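Local coordinates for aminotransferase, class I and II (Erwinia tasmaniensis, PDB 5Z0Q), which belongs to the class I and II aminotransferase family of fold-type I proteins and carries pyridoxal-5'-phosphate in a pocket of each chain, at residues 93-99 and 248-254; 107-112 and 167-171; 68-73 and 279-283. Numbering follows the deposited sequence.

Interaction 1: residues 93-99 and 248-254; sequences WLVFLPG and GASLAVI
This is an antiparallel strand pair at one edge of the large mixed sheet of the aminotransferase fold: strand 94-97 is the sheet's outermost strand within the chain and lies against strand 250-253, their axes 4.4 Å apart at closest and their directions 150° apart. The register pairs Leu94 with Val253, Val95 with Ala252, Phe96 with Leu251 and Leu97 with Ser250. Val95 and Leu97 form the hydrogen-bonded pairs: Val95 N to Ala252 O 2.9 Å, Ala252 N to Val95 O 2.8 Å, Leu97 N to Ser250 O 3.0 Å and Ser250 N to Leu97 O 3.0 Å. Ile254 N to Trp93 O, 3.0 Å, extends the ladder.

Leu94 (m, t), Phe96 (m), Leu251 (p, p) and Val253 (t) share the face covered by helix 71-83; Leu94 CD2 meets Val253 CG2 at 3.7 Å, and Phe96 CD1 meets Leu251 CB at 3.7 Å. On the other face Val95 touches helix 257-267, and Leu97 CD1 sits 4.0 Å from Ala252 CB.

After the strand, Pro98 centres an inverse gamma turn that delivers Gly99 to the pyridoxal-5'-phosphate pocket. Ser250, chi1 p, closes this end with a very short hydrogen bond, OG to Gly99 O, 2.4 Å.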
# COMPACT_ATOMS: atom_id res chain seq x y z
N TRP A 93 -7.48 18.00 -7.46
CA TRP A 93 -7.72 16.89 -8.38
C TRP A 93 -6.89 15.66 -8.04
O TRP A 93 -7.22 14.56 -8.48
CB TRP A 93 -7.40 17.31 -9.82
CG TRP A 93 -8.28 18.39 -10.37
CD1 TRP A 93 -9.36 18.96 -9.76
CD2 TRP A 93 -8.15 19.03 -11.65
NE1 TRP A 93 -9.92 19.91 -10.58
CE2 TRP A 93 -9.19 19.97 -11.74
CE3 TRP A 93 -7.26 18.89 -12.71
CZ2 TRP A 93 -9.36 20.78 -12.87
CZ3 TRP A 93 -7.44 19.69 -13.83
CH2 TRP A 93 -8.48 20.62 -13.90
N LEU A 94 -5.82 15.83 -7.26
CA LEU A 94 -4.87 14.75 -7.03
C LEU A 94 -5.36 13.81 -5.93
O LEU A 94 -5.93 14.24 -4.93
CB LEU A 94 -3.50 15.32 -6.66
CG LEU A 94 -2.86 16.23 -7.70
CD1 LEU A 94 -1.51 16.73 -7.22
CD2 LEU A 94 -2.71 15.51 -9.03
N VAL A 95 -5.12 12.52 -6.14
CA VAL A 95 -5.36 11.48 -5.14
C VAL A 95 -4.16 10.55 -5.18
O VAL A 95 -3.93 9.87 -6.19
CB VAL A 95 -6.66 10.70 -5.39
CG1 VAL A 95 -6.80 9.57 -4.38
CG2 VAL A 95 -7.87 11.62 -5.31
N PHE A 96 -3.38 10.51 -4.10
CA PHE A 96 -2.17 9.71 -4.07
C PHE A 96 -2.48 8.26 -3.72
O PHE A 96 -3.31 7.98 -2.86
CB PHE A 96 -1.17 10.30 -3.08
CG PHE A 96 -0.71 11.69 -3.43
CD1 PHE A 96 0.16 11.89 -4.49
CD2 PHE A 96 -1.15 12.78 -2.71
CE1 PHE A 96 0.59 13.17 -4.82
CE2 PHE A 96 -0.73 14.06 -3.04
CZ PHE A 96 0.14 14.25 -4.09
N LEU A 97 -1.79 7.34 -4.39
CA LEU A 97 -2.05 5.92 -4.28
C LEU A 97 -0.74 5.16 -4.15
O LEU A 97 0.30 5.65 -4.61
CB LEU A 97 -2.82 5.40 -5.51
CG LEU A 97 -4.20 6.00 -5.77
CD1 LEU A 97 -4.60 5.79 -7.22
CD2 LEU A 97 -5.23 5.38 -4.83
N PRO A 98 -0.76 3.98 -3.52
CA PRO A 98 0.45 3.13 -3.45
C PRO A 98 0.55 2.18 -4.64
O PRO A 98 0.47 0.94 -4.51
CB PRO A 98 0.25 2.40 -2.12
CG PRO A 98 -1.23 2.23 -2.03
CD PRO A 98 -1.84 3.47 -2.67
N GLY A 99 0.74 2.74 -5.82
CA GLY A 99 0.84 1.97 -7.05
C GLY A 99 -0.17 2.43 -8.09
O GLY A 99 -1.04 3.26 -7.84
N GLY A 248 6.57 2.48 -5.12
CA GLY A 248 5.21 2.53 -5.61
C GLY A 248 4.42 3.77 -5.25
O GLY A 248 3.24 3.66 -4.87
N ALA A 249 5.01 4.95 -5.36
CA ALA A 249 4.30 6.20 -5.14
C ALA A 249 3.69 6.66 -6.46
O ALA A 249 4.41 6.90 -7.43
CB ALA A 249 5.22 7.26 -4.56
N SER A 250 2.36 6.78 -6.50
CA SER A 250 1.64 7.16 -7.70
C SER A 250 0.55 8.16 -7.33
O SER A 250 0.33 8.46 -6.15
CB SER A 250 1.04 5.94 -8.41
OG SER A 250 0.00 5.37 -7.63
N LEU A 251 -0.14 8.67 -8.35
CA LEU A 251 -1.22 9.62 -8.12
C LEU A 251 -2.24 9.49 -9.24
O LEU A 251 -1.90 9.16 -10.38
CB LEU A 251 -0.70 11.06 -8.01
CG LEU A 251 0.19 11.64 -9.11
CD1 LEU A 251 -0.62 12.21 -10.27
CD2 LEU A 251 1.11 12.70 -8.54
N ALA A 252 -3.49 9.77 -8.91
CA ALA A 252 -4.58 9.81 -9.87
C ALA A 252 -5.11 11.24 -9.96
O ALA A 252 -5.27 11.92 -8.94
CB ALA A 252 -5.71 8.86 -9.47
N VAL A 253 -5.39 11.68 -11.18
CA VAL A 253 -5.87 13.04 -11.44
C VAL A 253 -7.32 12.93 -11.88
O VAL A 253 -7.61 12.51 -13.01
CB VAL A 253 -5.02 13.76 -12.49
CG1 VAL A 253 -5.46 15.21 -12.62
CG2 VAL A 253 -3.54 13.67 -12.12
N ILE A 254 -8.24 13.32 -11.00
CA ILE A 254 -9.67 13.26 -11.26
C ILE A 254 -10.23 14.67 -11.16
O ILE A 254 -10.53 15.16 -10.07
CB ILE A 254 -10.38 12.31 -10.27
CG1 ILE A 254 -9.52 11.09 -9.99
CG2 ILE A 254 -11.73 11.89 -10.82
CD1 ILE A 254 -10.03 10.22 -8.87

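Interaction 2: residues 107-112 and 167-171; sequences AVRAFT and KLLLL
Helix-on-sheet packing of the aminotransferase fold joins the C-terminal part of helix 101-111 to strand 166-172, an inner, parallel strand of the large sheet. The short segments run nearly antiparallel (159°), axes 9.1 Å apart at closest. Alternation points Leu168 and Leu170 toward the helix; Lys167 points there too, because its backbone (phi -143°, psi -38°) departs from a regular strand.

Leu168 (chi1 t, chi2 p) is the central side chain: its CD2 lies 3.9 Å from Val108 CG2, 3.7 Å from Ala107 O and 3.7 Å from Thr112 OG1, and both its methyls, CD1 and CD2, are 4.4 Å from Phe111 CB. Val108 is t, and its CG2 also comes within 4.5 Å of CD1 of Leu170 (m, t). Phe111 (m) swings its ring away, to Phe263 of helix 257-267. Thr112 OG1 turns back to Val108 O, a weak 3.3 Å hydrogen bond. Lys167 (t, p, t, p) folds round so that NZ gives Phe111 O a weak hydrogen bond, 3.3 Å.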
# COMPACT_ATOMS: atom_id res chain seq x y z
N ALA A 107 -10.84 2.21 -9.98
CA ALA A 107 -11.63 2.84 -11.04
C ALA A 107 -12.71 1.91 -11.56
O ALA A 107 -13.84 2.34 -11.81
CB ALA A 107 -10.71 3.29 -12.17
N VAL A 108 -12.39 0.62 -11.72
CA VAL A 108 -13.38 -0.32 -12.24
C VAL A 108 -14.46 -0.59 -11.20
O VAL A 108 -15.65 -0.67 -11.53
CB VAL A 108 -12.69 -1.62 -12.69
CG1 VAL A 108 -13.71 -2.65 -13.14
CG2 VAL A 108 -11.70 -1.33 -13.81
N ARG A 109 -14.08 -0.72 -9.92
CA ARG A 109 -15.06 -0.99 -8.88
C ARG A 109 -15.96 0.21 -8.62
O ARG A 109 -17.10 0.04 -8.18
CB ARG A 109 -14.35 -1.41 -7.58
CG ARG A 109 -13.30 -2.49 -7.74
CD ARG A 109 -13.85 -3.88 -7.44
NE ARG A 109 -12.83 -4.90 -7.63
CZ ARG A 109 -11.98 -5.30 -6.69
NH1 ARG A 109 -12.02 -4.77 -5.48
NH2 ARG A 109 -11.08 -6.24 -6.97
N ALA A 110 -15.47 1.42 -8.88
CA ALA A 110 -16.20 2.64 -8.53
C ALA A 110 -16.96 3.24 -9.70
O ALA A 110 -18.00 3.88 -9.48
CB ALA A 110 -15.24 3.69 -7.97
N PHE A 111 -16.49 3.07 -10.93
CA PHE A 111 -17.10 3.70 -12.10
C PHE A 111 -17.88 2.71 -12.95
O PHE A 111 -18.26 3.05 -14.08
CB PHE A 111 -16.03 4.40 -12.94
CG PHE A 111 -15.23 5.41 -12.18
CD1 PHE A 111 -15.83 6.21 -11.22
CD2 PHE A 111 -13.87 5.57 -12.42
CE1 PHE A 111 -15.09 7.15 -10.51
CE2 PHE A 111 -13.13 6.51 -11.72
CZ PHE A 111 -13.74 7.30 -10.76
N THR A 112 -18.13 1.51 -12.45
CA THR A 112 -18.84 0.48 -13.19
C THR A 112 -19.75 -0.28 -12.24
O THR A 112 -19.48 -0.36 -11.04
CB THR A 112 -17.87 -0.49 -13.88
OG1 THR A 112 -16.78 0.25 -14.45
CG2 THR A 112 -18.56 -1.26 -15.00
N LYS A 167 -19.35 1.10 -20.24
CA LYS A 167 -19.41 2.23 -19.32
C LYS A 167 -18.04 2.87 -19.08
O LYS A 167 -17.94 4.09 -18.97
CB LYS A 167 -20.02 1.78 -17.99
CG LYS A 167 -20.13 2.88 -16.94
CD LYS A 167 -20.96 4.05 -17.44
CE LYS A 167 -21.67 4.75 -16.28
NZ LYS A 167 -20.74 5.03 -15.14
N LEU A 168 -16.99 2.05 -18.99
CA LEU A 168 -15.66 2.53 -18.64
C LEU A 168 -14.68 2.14 -19.73
O LEU A 168 -14.52 0.96 -20.04
CB LEU A 168 -15.22 1.96 -17.29
CG LEU A 168 -13.85 2.38 -16.76
CD1 LEU A 168 -13.75 3.89 -16.64
CD2 LEU A 168 -13.57 1.72 -15.42
N LEU A 169 -14.01 3.14 -20.30
CA LEU A 169 -13.00 2.93 -21.34
C LEU A 169 -11.62 2.97 -20.71
O LEU A 169 -11.24 3.97 -20.10
CB LEU A 169 -13.12 3.98 -22.44
CG LEU A 169 -12.02 3.96 -23.51
CD1 LEU A 169 -12.05 2.66 -24.29
CD2 LEU A 169 -12.15 5.15 -24.44
N LEU A 170 -10.86 1.88 -20.85
CA LEU A 170 -9.53 1.76 -20.28
C LEU A 170 -8.50 1.99 -21.37
O LEU A 170 -8.34 1.16 -22.28
CB LEU A 170 -9.35 0.39 -19.63
CG LEU A 170 -10.35 0.01 -18.54
CD1 LEU A 170 -10.03 -1.36 -17.97
CD2 LEU A 170 -10.36 1.05 -17.43
N LEU A 171 -7.79 3.12 -21.29
CA LEU A 171 -6.77 3.48 -22.26
C LEU A 171 -5.38 3.35 -21.64
O LEU A 171 -5.23 3.26 -20.42
CB LEU A 171 -6.97 4.91 -22.77
CG LEU A 171 -8.26 5.18 -23.55
CD1 LEU A 171 -8.29 6.62 -24.03
CD2 LEU A 171 -8.41 4.22 -24.71

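Interaction 3: residues 68-73 and 279-283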
# COMPACT_ATOMS: atom_id res chain seq x y z
N VAL A 68 1.90 12.49 6.48
CA VAL A 68 0.90 13.21 5.71
C VAL A 68 1.26 13.12 4.24
O VAL A 68 2.39 12.77 3.87
CB VAL A 68 0.78 14.69 6.15
CG1 VAL A 68 0.27 14.77 7.58
CG2 VAL A 68 2.12 15.40 6.02
N THR A 69 0.30 13.43 3.38
CA THR A 69 0.55 13.44 1.95
C THR A 69 1.52 14.56 1.60
O THR A 69 1.44 15.67 2.15
CB THR A 69 -0.76 13.60 1.17
OG1 THR A 69 -1.40 14.82 1.55
CG2 THR A 69 -1.69 12.43 1.46
N SER A 70 2.44 14.28 0.68
CA SER A 70 3.51 15.21 0.35
C SER A 70 2.95 16.40 -0.41
O SER A 70 2.46 16.26 -1.53
CB SER A 70 4.58 14.50 -0.47
OG SER A 70 5.51 15.42 -1.01
N GLU A 71 3.02 17.59 0.21
CA GLU A 71 2.72 18.81 -0.53
C GLU A 71 3.78 19.08 -1.59
O GLU A 71 3.48 19.69 -2.62
CB GLU A 71 2.62 19.99 0.43
CG GLU A 71 1.25 20.14 1.09
CD GLU A 71 1.21 21.30 2.08
OE1 GLU A 71 2.08 21.35 2.98
OE2 GLU A 71 0.31 22.16 1.95
N ALA A 72 5.02 18.64 -1.36
CA ALA A 72 6.08 18.84 -2.34
C ALA A 72 5.83 18.00 -3.59
O ALA A 72 6.06 18.47 -4.71
CB ALA A 72 7.43 18.50 -1.73
N LEU A 73 5.36 16.76 -3.42
CA LEU A 73 5.06 15.92 -4.57
C LEU A 73 3.91 16.50 -5.39
O LEU A 73 3.97 16.51 -6.63
CB LEU A 73 4.74 14.50 -4.12
CG LEU A 73 4.30 13.52 -5.21
CD1 LEU A 73 5.36 13.39 -6.28
CD2 LEU A 73 3.98 12.16 -4.60
N TYR A 279 7.09 8.76 -0.65
CA TYR A 279 6.84 10.16 -0.97
C TYR A 279 8.15 10.91 -1.21
O TYR A 279 8.24 11.75 -2.10
CB TYR A 279 6.05 10.83 0.16
CG TYR A 279 4.55 10.70 0.03
CD1 TYR A 279 3.93 10.81 -1.21
CD2 TYR A 279 3.76 10.48 1.15
CE1 TYR A 279 2.55 10.70 -1.33
CE2 TYR A 279 2.39 10.37 1.04
CZ TYR A 279 1.79 10.48 -0.20
OH TYR A 279 0.42 10.36 -0.31
N VAL A 280 9.18 10.60 -0.41
CA VAL A 280 10.45 11.32 -0.52
C VAL A 280 11.13 10.99 -1.84
O VAL A 280 11.71 11.87 -2.49
CB VAL A 280 11.34 10.98 0.69
CG1 VAL A 280 12.71 11.62 0.53
CG2 VAL A 280 10.69 11.45 1.98
N ALA A 281 11.07 9.73 -2.26
CA ALA A 281 11.73 9.34 -3.51
C ALA A 281 10.99 9.89 -4.72
O ALA A 281 11.62 10.34 -5.68
CB ALA A 281 11.85 7.82 -3.59
N ALA A 282 9.66 9.86 -4.70
CA ALA A 282 8.89 10.35 -5.84
C ALA A 282 9.06 11.85 -6.01
O ALA A 282 9.07 12.35 -7.15
CB ALA A 282 7.41 9.98 -5.67
N SER A 283 9.17 12.59 -4.91
CA SER A 283 9.41 14.03 -5.00
C SER A 283 10.76 14.32 -5.63
O SER A 283 10.86 15.08 -6.59
CB SER A 283 9.29 14.67 -3.62
OG SER A 283 7.95 14.71 -3.18
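Here the start of helix 71-83, with the loop leading into it, lies against one turn of helix 276-288. The backbones come closest at Leu73 and Ser283, whose CA atoms are 4.8 Å apart; Ser70 CA and Tyr279 CA are 6.2 Å apart.

Aromatic and apolar contacts gather on Tyr279. Its side chain, chi1 -87°, reaches across to the loop, and Ser70 CB sits over one ring face in a CH-pi contact, 4.2 Å from the centroid and 28° off the normal. Leu73 CD2 meets the ring at its edge, 3.6 Å from Tyr279 CD1. Farther out, Thr69 CG2 is 3.4 Å from Tyr279 OH, and Val68 O is 3.7 Å from Tyr279 CE2. Leu73 CD1 lies 4.0 Å from Ala282 CB, so the leucine (t, p) touches Tyr279 and Ala282, three residues apart on helix 276-288.

The polar contribution is a helix cap. Ser70 is the N-cap of helix 71-83, and its OG accepts from Leu73 N at 2.8 Å. Ser283 OG gives its own hydrogen bond to Tyr279 O, 3.2 Å away and one turn back. Ser70 OG is 3.3 Å from Ser283 OG, and Leu73 CB lies 3.4 Å from Ser283 OG.

Around this pair, Thr69 and Leu73 also touch Phe96 of strand 94-97, while Val280 and Ala281 pack on helix 49-59. Val68 makes backbone hydrogen bonds to the second subunit, so the contact lies beside the dimer interface, between the edge of the large sheet and helix 49-59.

How the interactions relate
From the N terminus, 68-73 comes first and waits until 279-283 for its partner, so interaction 3 closes the longest loop. Within it, helix 71-83 leads to strand 94-97, which opens interaction 1 and is met by 248-254; within that loop again, helix 101-111, next in the chain, opens interaction 2, closed at 167-171. The three are thus nested, with no crossing. Interactions 1 and 2 both reach the large sheet, at its edge and interior, nearest atoms about 5 Å apart without touching. Interaction 3 touches interaction 1 directly: Phe96 CE1 lies 3.6 Å from Leu73 CD2, and Ala249 CB 3.7 Å from Ala282 CB. Between interactions 2 and 3 the nearest atoms are about 17 Å apart.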